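Local coordinates for protein autoinducer 2 sensor kinase/phosphatase LuxQ (Vibrio cholerae, PDB 3C38) that senses the autoinducer AI-2 through its complex with LuxP and switches between kinase and phosphatase activity in a quorum-sensing phosphorelay, at residues Ser27-Leu32 / Glu169-Gly174; Trp122-Thr127 / His135-Arg140; Val160-Phe165 / Thr187-Thr192; Ser177-Leu182 / Glu197-Asp202; Leu182-Thr187 / Thr230-Tyr235. One frame throughout, in Å; residues are numbered along the deposited sequence. Where two conformers were deposited one is given.

How the contacts relate
The chain is the periplasmic part of LuxQ, from the Cache clan, and its five contacts show how distant parts of a sequence make a two-sheet fold. From the N terminus, helix 22-47 opens contact 1, which closes a 136-residue loop on helix 165-174. Nested inside it, contact 2 closes a short hairpin at the edge of the five-strand sheet. Contact 3 crosses contact 1 and ties the turn after strand 153-160 to an edge strand of the four-strand sheet. Contacts 3, 4 and 5 cross one another; contact 4 ties strand 179-184 to the segment entering helix 201-205, and contact 5 ties it to strand 228-239. His135 of contact 2 bonds to Tyr231 of contact 5, bridging the two sheets.

Contact 1: Ser27-Leu32 / Glu169-Gly174; sequences SLIQSL and ENIRSG
Leu32 on helix 22-47 presses its CD1 methyl against the last turn of helix 165-174, where it lies 3.3 Å from Gly174 C and 3.5 Å from Ile171 O. Because Gly174 carries no side chain, the leucine branches lie directly on main-chain atoms, with CD2 turned to Gly174 CA. About one turn earlier, Ile29 CG2 meets Ile171 CG2 at 4.0 Å, and these two side chains cross at roughly a right angle. The same Ile171 methyl is 4.2 Å from Leu32 CB; it thus touches two residues of the facing helix. In both isoleucines CG1 lies beside the backbone N (chi1 -71° in Ile29 and -66° in Ile171), which leaves CG2 anti to N, the placement from which these branches meet. Leu28 adds a looser touch of CD2 on Gly174 O.

The two segments form a helix pair nearer antiparallel than parallel, their axes 9.4 Å apart and inclined at 135°. Both helices lie on the four-strand sheet: Ile29 rests on Thr221 and Leu223 of strand 216-225, whereas Ile171 packs on Leu180 of strand 179-184.

Further out, polar groups secure the helices themselves. Ser31 OG donates to Leu28 O at 2.7 Å, beside the helical bond that this carbonyl takes from Leu32 N. Arg172 grips Glu169 side-on, NE meeting OE2 at 2.9 Å and NH2 meeting OE1 at 2.8 Å. Separately, Arg172 NH1 bonds to Ser177 O, tying the helix to the chain that follows.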
# COMPACT_ATOMS: atom_id res chain seq x y z
N SER A 27 -1.27 16.96 -9.26
CA SER A 27 -2.69 16.65 -9.14
C SER A 27 -2.96 15.27 -9.74
O SER A 27 -3.66 14.45 -9.15
CB SER A 27 -3.53 17.71 -9.87
OG SER A 27 -4.90 17.35 -9.90
N LEU A 28 -2.38 15.04 -10.91
CA LEU A 28 -2.54 13.78 -11.61
C LEU A 28 -1.89 12.64 -10.82
O LEU A 28 -2.48 11.57 -10.65
CB LEU A 28 -1.92 13.89 -13.00
CG LEU A 28 -1.71 12.61 -13.82
CD1 LEU A 28 -3.03 11.83 -13.98
CD2 LEU A 28 -1.15 12.99 -15.19
N ILE A 29 -0.68 12.87 -10.33
CA ILE A 29 0.03 11.85 -9.56
C ILE A 29 -0.80 11.39 -8.38
O ILE A 29 -0.92 10.18 -8.10
CB ILE A 29 1.41 12.38 -9.10
CG1 ILE A 29 2.33 12.49 -10.33
CG2 ILE A 29 2.00 11.47 -8.04
CD1 ILE A 29 3.62 13.25 -10.11
N GLN A 30 -1.40 12.37 -7.69
CA GLN A 30 -2.25 12.10 -6.54
C GLN A 30 -3.46 11.26 -6.93
O GLN A 30 -3.85 10.35 -6.19
CB GLN A 30 -2.73 13.42 -5.92
CG GLN A 30 -3.68 13.25 -4.74
CD GLN A 30 -3.02 12.62 -3.54
OE1 GLN A 30 -2.01 13.12 -3.05
NE2 GLN A 30 -3.58 11.53 -3.06
N SER A 31 -4.05 11.56 -8.08
CA SER A 31 -5.23 10.82 -8.53
C SER A 31 -4.85 9.39 -8.90
O SER A 31 -5.60 8.45 -8.62
CB SER A 31 -5.91 11.51 -9.72
OG SER A 31 -5.15 11.37 -10.91
N LEU A 32 -3.70 9.24 -9.54
CA LEU A 32 -3.24 7.91 -9.90
C LEU A 32 -3.03 7.13 -8.61
O LEU A 32 -3.40 5.96 -8.52
CB LEU A 32 -1.97 8.02 -10.74
CG LEU A 32 -2.30 8.44 -12.19
CD1 LEU A 32 -1.03 8.80 -12.95
CD2 LEU A 32 -3.04 7.29 -12.90
N GLU A 169 5.69 2.48 -10.97
CA GLU A 169 5.74 2.42 -12.43
C GLU A 169 4.35 2.69 -13.00
O GLU A 169 4.19 3.36 -14.03
CB GLU A 169 6.26 1.05 -12.88
CG GLU A 169 6.03 0.75 -14.35
CD GLU A 169 6.78 1.69 -15.27
OE1 GLU A 169 6.46 1.70 -16.48
OE2 GLU A 169 7.69 2.41 -14.78
N ASN A 170 3.34 2.15 -12.34
CA ASN A 170 1.96 2.34 -12.76
C ASN A 170 1.60 3.83 -12.70
O ASN A 170 0.83 4.33 -13.53
CB ASN A 170 1.06 1.52 -11.85
CG ASN A 170 -0.39 1.89 -12.00
OD1 ASN A 170 -1.06 1.47 -12.96
ND2 ASN A 170 -0.90 2.68 -11.05
N ILE A 171 2.15 4.55 -11.72
CA ILE A 171 1.89 5.98 -11.60
C ILE A 171 2.71 6.74 -12.65
O ILE A 171 2.24 7.73 -13.23
CB ILE A 171 2.25 6.50 -10.20
CG1 ILE A 171 1.32 5.89 -9.16
CG2 ILE A 171 2.16 8.04 -10.15
CD1 ILE A 171 1.64 6.34 -7.75
N ARG A 172 3.93 6.27 -12.89
CA ARG A 172 4.81 6.90 -13.86
C ARG A 172 4.17 6.84 -15.24
O ARG A 172 4.07 7.86 -15.93
CB ARG A 172 6.17 6.19 -13.93
CG ARG A 172 7.16 6.86 -14.91
CD ARG A 172 8.23 5.90 -15.43
NE ARG A 172 7.67 4.84 -16.27
CZ ARG A 172 7.01 5.05 -17.41
NH1 ARG A 172 6.82 6.28 -17.87
NH2 ARG A 172 6.52 4.02 -18.09
N SER A 173 3.74 5.65 -15.64
CA SER A 173 3.13 5.51 -16.96
C SER A 173 1.82 6.28 -17.03
O SER A 173 1.59 7.04 -17.98
CB SER A 173 2.92 4.04 -17.31
OG SER A 173 1.94 3.44 -16.47
N GLY A 174 0.97 6.10 -16.02
CA GLY A 174 -0.31 6.78 -15.98
C GLY A 174 -0.19 8.29 -16.07
O GLY A 174 -1.13 8.96 -16.50
O HOH W 1 -2.74 4.01 -10.16

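Contact 2: Trp122-Thr127 / His135-Arg140; sequences WHLVQT and HILMRR
His123 and Val125 each pair with a residue of the returning strand, Met138 and Ile136, through two backbone hydrogen bonds. His123 N gives to Met138 O at 2.6 Å, and Met138 N answers to His123 O at 2.8 Å. In the second pair Val125 N reaches Ile136 O and Ile136 N reaches Val125 O, the latter at 2.7 Å. Between them Leu124 and Leu137 form a non-hydrogen-bonded pair, Leu124 CD1 4.0 Å from Leu137 CD2.

Other backbone groups are met from outside: Leu137 and Arg139 bond to Ile159 and Val157 of strand 153-160, His135 N to Asn162 OD1 and Trp122 N to Glu226 OE2. Gln126 NE2 stays within the hairpin, donating to Leu124 O from above the carbonyl plane, but several polar tips leave it. His135 ND1 is bonded to Tyr231 OH. In Arg139 CG is anti to the backbone N (chi1 -171°), and the chain stays extended beyond it, laying CD over the five-membered ring of Trp122, 3.6 Å from its centroid, in a CH-pi contact. Its NH2 forms a salt bridge with Asp45, and NH1 bonds to Gln44.

Backbone bonds thus close the antiparallel hairpin, whereas polar tips fasten it to the long N-terminal helix and the neighbouring sheet.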
# COMPACT_ATOMS: atom_id res chain seq x y z
N TRP A 122 -7.61 4.44 5.13
CA TRP A 122 -6.26 3.95 4.91
C TRP A 122 -5.36 4.57 5.97
O TRP A 122 -5.55 5.73 6.35
CB TRP A 122 -5.77 4.36 3.51
CG TRP A 122 -6.32 3.51 2.42
CD1 TRP A 122 -7.34 3.81 1.57
CD2 TRP A 122 -5.88 2.19 2.07
NE1 TRP A 122 -7.57 2.76 0.71
CE2 TRP A 122 -6.69 1.75 0.99
CE3 TRP A 122 -4.89 1.33 2.56
CZ2 TRP A 122 -6.52 0.50 0.39
CZ3 TRP A 122 -4.72 0.09 1.97
CH2 TRP A 122 -5.54 -0.32 0.90
N HIS A 123 -4.38 3.80 6.45
CA HIS A 123 -3.46 4.29 7.46
C HIS A 123 -2.02 4.09 6.99
O HIS A 123 -1.64 2.99 6.59
CB HIS A 123 -3.64 3.52 8.77
CG HIS A 123 -4.89 3.86 9.51
ND1 HIS A 123 -4.96 4.90 10.42
CD2 HIS A 123 -6.13 3.31 9.47
CE1 HIS A 123 -6.18 4.96 10.91
NE2 HIS A 123 -6.91 4.02 10.35
N LEU A 124 -1.24 5.17 7.02
CA LEU A 124 0.16 5.12 6.64
C LEU A 124 0.90 4.77 7.92
O LEU A 124 0.97 5.57 8.85
CB LEU A 124 0.62 6.47 6.10
CG LEU A 124 2.12 6.60 5.85
CD1 LEU A 124 2.58 5.50 4.89
CD2 LEU A 124 2.43 7.99 5.28
N VAL A 125 1.43 3.55 7.97
CA VAL A 125 2.15 3.08 9.15
C VAL A 125 3.51 2.51 8.74
O VAL A 125 3.72 2.16 7.58
CB VAL A 125 1.36 2.02 9.87
CG1 VAL A 125 -0.02 2.56 10.23
CG2 VAL A 125 1.23 0.79 9.00
N GLN A 126 4.42 2.41 9.70
CA GLN A 126 5.77 1.91 9.43
C GLN A 126 6.08 0.83 10.44
O GLN A 126 5.76 0.97 11.61
CB GLN A 126 6.80 3.03 9.58
CG GLN A 126 6.40 4.37 8.97
CD GLN A 126 5.10 4.94 9.53
OE1 GLN A 126 5.07 5.61 10.56
NE2 GLN A 126 4.02 4.68 8.84
N THR A 127 6.72 -0.24 10.00
CA THR A 127 7.07 -1.31 10.91
C THR A 127 8.52 -1.73 10.74
O THR A 127 9.08 -1.64 9.65
CB THR A 127 6.19 -2.55 10.67
OG1 THR A 127 6.39 -3.50 11.72
CG2 THR A 127 6.54 -3.22 9.36
N HIS A 135 7.48 0.90 5.12
CA HIS A 135 6.31 1.78 5.08
C HIS A 135 5.13 1.03 4.43
O HIS A 135 5.25 0.47 3.34
CB HIS A 135 6.67 3.06 4.33
CG HIS A 135 7.67 3.90 5.05
ND1 HIS A 135 7.32 4.92 5.91
CD2 HIS A 135 9.02 3.81 5.12
CE1 HIS A 135 8.40 5.42 6.47
NE2 HIS A 135 9.45 4.76 6.01
N ILE A 136 4.00 1.03 5.13
CA ILE A 136 2.82 0.30 4.67
C ILE A 136 1.54 1.10 4.74
O ILE A 136 1.32 1.85 5.69
CB ILE A 136 2.61 -0.94 5.54
CG1 ILE A 136 3.93 -1.69 5.70
CG2 ILE A 136 1.53 -1.83 4.93
CD1 ILE A 136 3.84 -2.86 6.68
N LEU A 137 0.69 0.94 3.73
CA LEU A 137 -0.61 1.60 3.71
C LEU A 137 -1.55 0.46 4.10
O LEU A 137 -1.62 -0.57 3.43
CB LEU A 137 -0.96 2.10 2.31
CG LEU A 137 -0.18 3.34 1.85
CD1 LEU A 137 -0.39 3.57 0.35
CD2 LEU A 137 -0.64 4.55 2.66
N MET A 138 -2.24 0.62 5.23
CA MET A 138 -3.14 -0.42 5.68
C MET A 138 -4.55 0.06 5.86
O MET A 138 -4.80 1.25 6.08
CB MET A 138 -2.65 -1.01 7.00
CG MET A 138 -1.52 -1.99 6.85
SD MET A 138 -1.36 -2.94 8.34
CE MET A 138 -2.83 -3.89 8.30
N ARG A 139 -5.49 -0.88 5.76
CA ARG A 139 -6.90 -0.56 5.91
C ARG A 139 -7.62 -1.76 6.51
O ARG A 139 -7.33 -2.91 6.18
CB ARG A 139 -7.49 -0.18 4.55
CG ARG A 139 -8.90 0.38 4.62
CD ARG A 139 -9.29 0.98 3.29
NE ARG A 139 -10.66 1.49 3.31
CZ ARG A 139 -11.74 0.72 3.23
NH1 ARG A 139 -11.61 -0.60 3.13
NH2 ARG A 139 -12.95 1.27 3.26
N ARG A 140 -8.57 -1.47 7.40
CA ARG A 140 -9.34 -2.50 8.08
C ARG A 140 -10.81 -2.53 7.63
O ARG A 140 -11.43 -1.49 7.42
CB ARG A 140 -9.30 -2.25 9.60
CG ARG A 140 -9.80 -3.38 10.45
CD ARG A 140 -9.89 -2.99 11.92
NE ARG A 140 -10.89 -1.95 12.13
CZ ARG A 140 -11.51 -1.73 13.29
NH1 ARG A 140 -11.24 -2.48 14.35
NH2 ARG A 140 -12.42 -0.77 13.38

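Contact 3: Val160-Phe165 / Thr187-Thr192; sequences VLNDNF and TPLVST
Val190 points at the turn that follows strand 153-160, and each of its side-chain carbons meets main-chain atoms there. Val190 CB comes first, 3.8 Å from Asn164 N. From it Val190 CG1 stands between the backbone N and the carbonyl carbon (chi1 64°) and approaches Asn164 O at 3.8 Å, with Leu161 O slightly farther. Val190 CG2, the other branch, lies anti to the backbone N and reaches Phe165 N at 3.7 Å, at the start of helix 165-174.

The receiving surface is a type II beta turn, Leu161 to Asn164, closed by Asn164 N donating to Leu161 O. One backbone bond joins it to the strand: Asp163 N gives to Leu189 O at 3.0 Å, straight at the hydrogen (169°) but well above the carbonyl plane. Leu189 and Val190 both face Leu182 in a classic beta bulge. Leu189 sends CD1 to Leu161 CB at 3.8 Å and CD2 to the Asn162 amide, which is itself held by His135 and Ser133. At the far end the edge of the Phe165 ring meets Ser191 O, 3.6 Å from Phe165 CD1.

Asn164 is also the N-cap of helix 165-174, its OD1 receiving Leu167 N while ND2 donates to Val160 O at 3.0 Å. A single cross-bond and a valine set against peptide groups therefore join the edge strand to a turn held by its own bonds and by those to strand 134-143 and its approach.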
# COMPACT_ATOMS: atom_id res chain seq x y z
N VAL A 160 2.82 -2.62 0.67
CA VAL A 160 4.16 -2.26 1.12
C VAL A 160 4.78 -1.33 0.08
O VAL A 160 4.90 -1.69 -1.09
CB VAL A 160 5.07 -3.49 1.28
CG1 VAL A 160 6.50 -3.04 1.65
CG2 VAL A 160 4.51 -4.42 2.36
N LEU A 161 5.17 -0.13 0.52
CA LEU A 161 5.76 0.85 -0.37
C LEU A 161 7.22 0.59 -0.75
O LEU A 161 7.62 0.80 -1.89
CB LEU A 161 5.62 2.25 0.24
CG LEU A 161 4.16 2.62 0.52
CD1 LEU A 161 4.08 3.99 1.15
CD2 LEU A 161 3.34 2.59 -0.78
N ASN A 162 8.01 0.12 0.21
CA ASN A 162 9.42 -0.16 -0.04
C ASN A 162 9.56 -1.11 -1.22
O ASN A 162 8.93 -2.18 -1.24
CB ASN A 162 10.08 -0.81 1.20
CG ASN A 162 9.98 0.08 2.43
OD1 ASN A 162 8.89 0.49 2.83
ND2 ASN A 162 11.13 0.40 3.02
N ASP A 163 10.37 -0.72 -2.19
CA ASP A 163 10.62 -1.54 -3.36
C ASP A 163 9.39 -1.94 -4.16
O ASP A 163 9.45 -2.87 -4.97
CB ASP A 163 11.37 -2.80 -2.96
CG ASP A 163 12.74 -2.50 -2.39
OD1 ASP A 163 13.13 -3.20 -1.45
OD2 ASP A 163 13.41 -1.57 -2.89
N ASN A 164 8.27 -1.25 -3.96
CA ASN A 164 7.07 -1.60 -4.72
C ASN A 164 7.17 -0.94 -6.10
O ASN A 164 6.59 0.12 -6.36
CB ASN A 164 5.81 -1.12 -4.02
CG ASN A 164 4.58 -1.77 -4.58
OD1 ASN A 164 4.49 -1.97 -5.80
ND2 ASN A 164 3.63 -2.13 -3.72
N PHE A 165 7.91 -1.59 -7.00
CA PHE A 165 8.13 -1.06 -8.33
C PHE A 165 6.85 -0.96 -9.14
O PHE A 165 6.62 0.03 -9.82
CB PHE A 165 9.13 -1.94 -9.10
CG PHE A 165 9.50 -1.39 -10.45
CD1 PHE A 165 10.43 -0.36 -10.57
CD2 PHE A 165 8.86 -1.86 -11.60
CE1 PHE A 165 10.73 0.20 -11.82
CE2 PHE A 165 9.14 -1.30 -12.86
CZ PHE A 165 10.08 -0.27 -12.97
N THR A 187 15.38 9.58 2.07
CA THR A 187 15.51 8.16 1.81
C THR A 187 14.50 7.64 0.79
O THR A 187 13.29 7.75 0.98
CB THR A 187 15.37 7.38 3.10
OG1 THR A 187 16.27 7.91 4.08
CG2 THR A 187 15.69 5.91 2.87
N PRO A 188 15.00 7.08 -0.31
CA PRO A 188 14.13 6.54 -1.36
C PRO A 188 13.50 5.21 -0.97
O PRO A 188 14.17 4.33 -0.42
CB PRO A 188 15.08 6.38 -2.55
CG PRO A 188 16.22 7.30 -2.23
CD PRO A 188 16.40 7.11 -0.77
N LEU A 189 12.20 5.05 -1.26
CA LEU A 189 11.52 3.80 -1.00
C LEU A 189 11.59 2.95 -2.27
O LEU A 189 11.95 1.78 -2.24
CB LEU A 189 10.06 4.04 -0.61
CG LEU A 189 9.88 4.74 0.73
CD1 LEU A 189 8.40 4.77 1.10
CD2 LEU A 189 10.68 3.97 1.80
N VAL A 190 11.28 3.56 -3.40
CA VAL A 190 11.34 2.86 -4.67
C VAL A 190 11.54 3.90 -5.77
O VAL A 190 11.16 5.06 -5.60
CB VAL A 190 10.05 2.01 -4.94
CG1 VAL A 190 8.84 2.91 -5.08
CG2 VAL A 190 10.24 1.17 -6.20
N SER A 191 12.16 3.48 -6.86
CA SER A 191 12.48 4.36 -7.98
C SER A 191 12.28 3.66 -9.32
O SER A 191 12.40 2.43 -9.40
CB SER A 191 13.94 4.81 -7.87
OG SER A 191 14.44 5.34 -9.08
N THR A 192 11.98 4.44 -10.35
CA THR A 192 11.79 3.88 -11.68
C THR A 192 13.04 4.07 -12.55
O THR A 192 13.07 3.61 -13.69
CB THR A 192 10.62 4.54 -12.43
OG1 THR A 192 10.89 5.94 -12.57
CG2 THR A 192 9.31 4.34 -11.69

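Contact 4: Ser177-Leu182 / Glu197-Asp202; sequences SENLVL and EPYSLD
Asn179 ND2 donates to Tyr199 OH at 2.8 Å with a nearly straight N-H (166°), the strongest polar link between strand 179-184 and the segment leading into helix 201-205. The hydroxyl lies close to the amide plane, while the amide and the phenol ring stand almost perpendicular. The same nitrogen, Asn179 ND2, makes a second, weak bond to Glu197 OE2 at 3.3 Å, the two side chains meeting tip to tip. Tyr199 OH in turn donates weakly to Glu178 OE1 at 3.5 Å, so the hydroxyl both accepts and gives.

Each participant is steadied from outside. Asn179 OD1 is bonded to Thr192 OG1. Glu197 directs OE1 to Gly195 N and OE2 to Lys194 N, and Glu178 OE2 takes Thr239 N, which makes these backbone amides the main partners of the two carboxylates.

Apolar contacts flank the polar group. Glu197 CB lies 3.9 Å above the centre of the Tyr199 ring, and Phe216 meets this ring edge-to-face. Farther along, Val181 CG1 touches Leu201 CD1 at 3.5 Å, and Val181 CG2 touches the same methyl at 3.7 Å. Leu201 begins the short helix that Ser200 caps through Tyr203 N.

One carboxamide and one phenol thus link two acidic side chains whose carboxylates each receive backbone N-H donors, an arrangement that probably favours the ionised form of both and joins the strand to the connection beyond its hairpin.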
# COMPACT_ATOMS: atom_id res chain seq x y z
N SER A 177 5.20 10.23 -17.04
CA SER A 177 6.39 10.87 -16.51
C SER A 177 7.64 10.13 -16.96
O SER A 177 7.61 8.92 -17.20
CB SER A 177 6.34 10.90 -14.98
OG SER A 177 5.23 11.64 -14.51
N GLU A 178 8.74 10.87 -17.08
CA GLU A 178 10.02 10.30 -17.48
C GLU A 178 10.50 9.29 -16.45
O GLU A 178 10.89 8.17 -16.78
CB GLU A 178 11.07 11.39 -17.56
CG GLU A 178 11.57 11.74 -18.93
CD GLU A 178 12.68 12.77 -18.85
OE1 GLU A 178 13.83 12.39 -18.50
OE2 GLU A 178 12.38 13.95 -19.12
N ASN A 179 10.49 9.72 -15.20
CA ASN A 179 10.92 8.90 -14.09
C ASN A 179 10.33 9.44 -12.80
O ASN A 179 10.05 10.64 -12.67
CB ASN A 179 12.45 8.91 -13.96
CG ASN A 179 13.12 7.80 -14.76
OD1 ASN A 179 12.82 6.62 -14.60
ND2 ASN A 179 14.06 8.18 -15.61
N LEU A 180 10.14 8.53 -11.84
CA LEU A 180 9.62 8.90 -10.53
C LEU A 180 10.46 8.25 -9.43
O LEU A 180 11.08 7.20 -9.62
CB LEU A 180 8.17 8.45 -10.37
CG LEU A 180 7.07 9.01 -11.28
CD1 LEU A 180 5.77 8.28 -10.92
CD2 LEU A 180 6.91 10.52 -11.11
N VAL A 181 10.46 8.90 -8.28
CA VAL A 181 11.16 8.39 -7.11
C VAL A 181 10.24 8.61 -5.90
O VAL A 181 9.84 9.74 -5.62
CB VAL A 181 12.47 9.15 -6.83
CG1 VAL A 181 13.12 8.57 -5.58
CG2 VAL A 181 13.41 9.08 -8.04
N LEU A 182 9.89 7.53 -5.22
CA LEU A 182 9.04 7.65 -4.05
C LEU A 182 9.99 7.64 -2.87
O LEU A 182 10.79 6.71 -2.70
CB LEU A 182 8.05 6.48 -3.95
CG LEU A 182 7.17 6.44 -2.68
CD1 LEU A 182 6.38 7.74 -2.57
CD2 LEU A 182 6.23 5.25 -2.73
N GLU A 197 20.47 6.97 -16.92
CA GLU A 197 20.04 8.37 -17.06
C GLU A 197 21.19 9.34 -16.78
O GLU A 197 22.17 8.98 -16.12
CB GLU A 197 18.90 8.70 -16.07
CG GLU A 197 17.57 8.03 -16.33
CD GLU A 197 17.45 6.65 -15.72
OE1 GLU A 197 18.30 6.26 -14.88
OE2 GLU A 197 16.49 5.95 -16.06
N PRO A 198 21.09 10.58 -17.29
CA PRO A 198 22.09 11.63 -17.11
C PRO A 198 22.13 12.08 -15.65
O PRO A 198 23.12 12.66 -15.19
CB PRO A 198 21.59 12.75 -18.02
CG PRO A 198 20.82 12.02 -19.08
CD PRO A 198 20.07 11.00 -18.27
N TYR A 199 21.04 11.81 -14.94
CA TYR A 199 20.93 12.18 -13.53
C TYR A 199 20.83 10.93 -12.65
O TYR A 199 20.24 9.92 -13.06
CB TYR A 199 19.70 13.07 -13.34
CG TYR A 199 18.43 12.49 -13.93
CD1 TYR A 199 17.72 11.48 -13.27
CD2 TYR A 199 17.96 12.92 -15.17
CE1 TYR A 199 16.58 10.92 -13.83
CE2 TYR A 199 16.82 12.37 -15.74
CZ TYR A 199 16.13 11.37 -15.06
OH TYR A 199 15.02 10.81 -15.64
N SER A 200 21.40 11.00 -11.45
CA SER A 200 21.38 9.86 -10.53
C SER A 200 20.22 9.94 -9.53
O SER A 200 19.61 10.99 -9.35
CB SER A 200 22.70 9.78 -9.76
OG SER A 200 22.83 10.90 -8.90
N LEU A 201 19.94 8.82 -8.87
CA LEU A 201 18.87 8.78 -7.87
C LEU A 201 19.18 9.80 -6.79
O LEU A 201 18.31 10.56 -6.34
CB LEU A 201 18.78 7.39 -7.24
CG LEU A 201 17.81 7.25 -6.07
CD1 LEU A 201 16.42 7.68 -6.49
CD2 LEU A 201 17.80 5.81 -5.59
N ASP A 202 20.45 9.81 -6.38
CA ASP A 202 20.96 10.72 -5.36
C ASP A 202 20.66 12.18 -5.70
O ASP A 202 20.22 12.95 -4.84
CB ASP A 202 22.47 10.50 -5.24
CG ASP A 202 23.07 11.24 -4.06
OD1 ASP A 202 22.98 12.48 -4.02
OD2 ASP A 202 23.64 10.55 -3.18

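Contact 5: Leu182-Thr187 / Thr230-Tyr235; sequences LAVDTT and TYLCVY
Ala183 and Cys233 pair through two backbone hydrogen bonds that hold strand 179-184 to strand 228-239. Ala183 N donates to Cys233 O and Cys233 N returns one to Ala183 O, both at 2.9 Å. Next to them Leu182 and Val234 form a non-hydrogen-bonded antiparallel pair. The two short strand segments run at 140° to each other, a marked twist.

Apolar contacts lie on both faces. On the face of Leu182 and Val234, Leu182 CD1 meets Val234 CG2 at 3.8 Å, and Val184 sets both methyls against Tyr231, CG1 at 3.4 Å from CD1 and CG2 at 3.6 Å from CE1. On the face of Ala183 and Cys233, the Ala183 CB approaches Tyr235 CE1 at 3.8 Å, near the ring plane. Within its own strand Cys233 SG, anti to the backbone N (chi1 180°), lies over one face of the Tyr235 ring, offset toward its rim.

Among the polar side chains, Thr230 OG1 takes the N-H of Leu232 in an ST turn that shapes the chain just before Leu232, while also bonding to Leu223 O.

Beyond Val184 the chain reverses in a type II' turn, with Asp185 at positive phi (70°), and returns as strand 187-191. Strand 179-184 is therefore an inner strand of the four-strand antiparallel sheet, consistent with the Cache-type fold of this periplasmic sensor.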
# COMPACT_ATOMS: atom_id res chain seq x y z
N LEU A 182 9.89 7.53 -5.22
CA LEU A 182 9.04 7.65 -4.05
C LEU A 182 9.99 7.64 -2.87
O LEU A 182 10.79 6.71 -2.70
CB LEU A 182 8.05 6.48 -3.95
CG LEU A 182 7.17 6.44 -2.68
CD1 LEU A 182 6.38 7.74 -2.57
CD2 LEU A 182 6.23 5.25 -2.73
N ALA A 183 9.93 8.68 -2.05
CA ALA A 183 10.83 8.77 -0.92
C ALA A 183 10.19 9.31 0.35
O ALA A 183 9.09 9.87 0.32
CB ALA A 183 12.03 9.63 -1.29
N VAL A 184 10.91 9.12 1.45
CA VAL A 184 10.52 9.60 2.77
C VAL A 184 11.69 10.47 3.20
O VAL A 184 12.75 9.95 3.55
CB VAL A 184 10.35 8.44 3.79
CG1 VAL A 184 10.07 9.01 5.17
CG2 VAL A 184 9.23 7.50 3.36
N ASP A 185 11.50 11.78 3.14
CA ASP A 185 12.55 12.73 3.51
C ASP A 185 13.66 12.70 2.46
O ASP A 185 13.54 13.27 1.37
CB ASP A 185 13.11 12.37 4.89
CG ASP A 185 14.15 13.37 5.39
OD1 ASP A 185 14.27 14.47 4.81
OD2 ASP A 185 14.84 13.05 6.38
N THR A 186 14.75 12.01 2.76
CA THR A 186 15.86 11.94 1.82
C THR A 186 16.10 10.49 1.41
O THR A 186 16.89 10.21 0.51
CB THR A 186 17.13 12.56 2.45
OG1 THR A 186 17.44 13.77 1.74
CG2 THR A 186 18.33 11.60 2.41
N THR A 187 15.38 9.58 2.07
CA THR A 187 15.51 8.16 1.81
C THR A 187 14.50 7.64 0.79
O THR A 187 13.29 7.75 0.98
CB THR A 187 15.37 7.38 3.10
OG1 THR A 187 16.27 7.91 4.08
CG2 THR A 187 15.69 5.91 2.87
N THR A 230 0.75 13.61 4.09
CA THR A 230 1.69 12.60 4.56
C THR A 230 3.10 13.03 4.21
O THR A 230 3.30 14.04 3.53
CB THR A 230 1.45 11.24 3.90
OG1 THR A 230 1.95 11.28 2.55
CG2 THR A 230 -0.03 10.89 3.91
N TYR A 231 4.08 12.24 4.66
CA TYR A 231 5.49 12.50 4.40
C TYR A 231 5.99 11.75 3.15
O TYR A 231 7.18 11.77 2.83
CB TYR A 231 6.30 12.09 5.62
CG TYR A 231 6.12 10.64 6.01
CD1 TYR A 231 6.69 9.61 5.26
CD2 TYR A 231 5.38 10.29 7.14
CE1 TYR A 231 6.52 8.27 5.62
CE2 TYR A 231 5.19 8.95 7.52
CZ TYR A 231 5.77 7.95 6.75
OH TYR A 231 5.60 6.63 7.12
N LEU A 232 5.08 11.07 2.44
CA LEU A 232 5.44 10.34 1.23
C LEU A 232 5.60 11.36 0.10
O LEU A 232 4.63 12.02 -0.28
CB LEU A 232 4.34 9.36 0.86
CG LEU A 232 3.99 8.28 1.88
CD1 LEU A 232 2.75 7.51 1.39
CD2 LEU A 232 5.18 7.34 2.10
N CYS A 233 6.82 11.50 -0.41
CA CYS A 233 7.10 12.45 -1.48
C CYS A 233 7.47 11.81 -2.82
O CYS A 233 8.40 11.01 -2.92
CB CYS A 233 8.22 13.40 -1.06
SG CYS A 233 8.67 14.64 -2.31
N VAL A 234 6.73 12.17 -3.85
CA VAL A 234 7.00 11.64 -5.16
C VAL A 234 7.77 12.67 -5.98
O VAL A 234 7.26 13.76 -6.27
CB VAL A 234 5.71 11.28 -5.90
CG1 VAL A 234 6.06 10.85 -7.33
CG2 VAL A 234 4.98 10.15 -5.16
N TYR A 235 9.00 12.33 -6.35
CA TYR A 235 9.82 13.21 -7.17
C TYR A 235 9.57 12.83 -8.62
O TYR A 235 9.69 11.65 -8.98
CB TYR A 235 11.30 13.05 -6.84
CG TYR A 235 11.67 13.46 -5.43
CD1 TYR A 235 11.63 12.54 -4.39
CD2 TYR A 235 12.04 14.77 -5.14
CE1 TYR A 235 11.96 12.92 -3.09
CE2 TYR A 235 12.37 15.16 -3.85
CZ TYR A 235 12.33 14.23 -2.83
OH TYR A 235 12.64 14.61 -1.55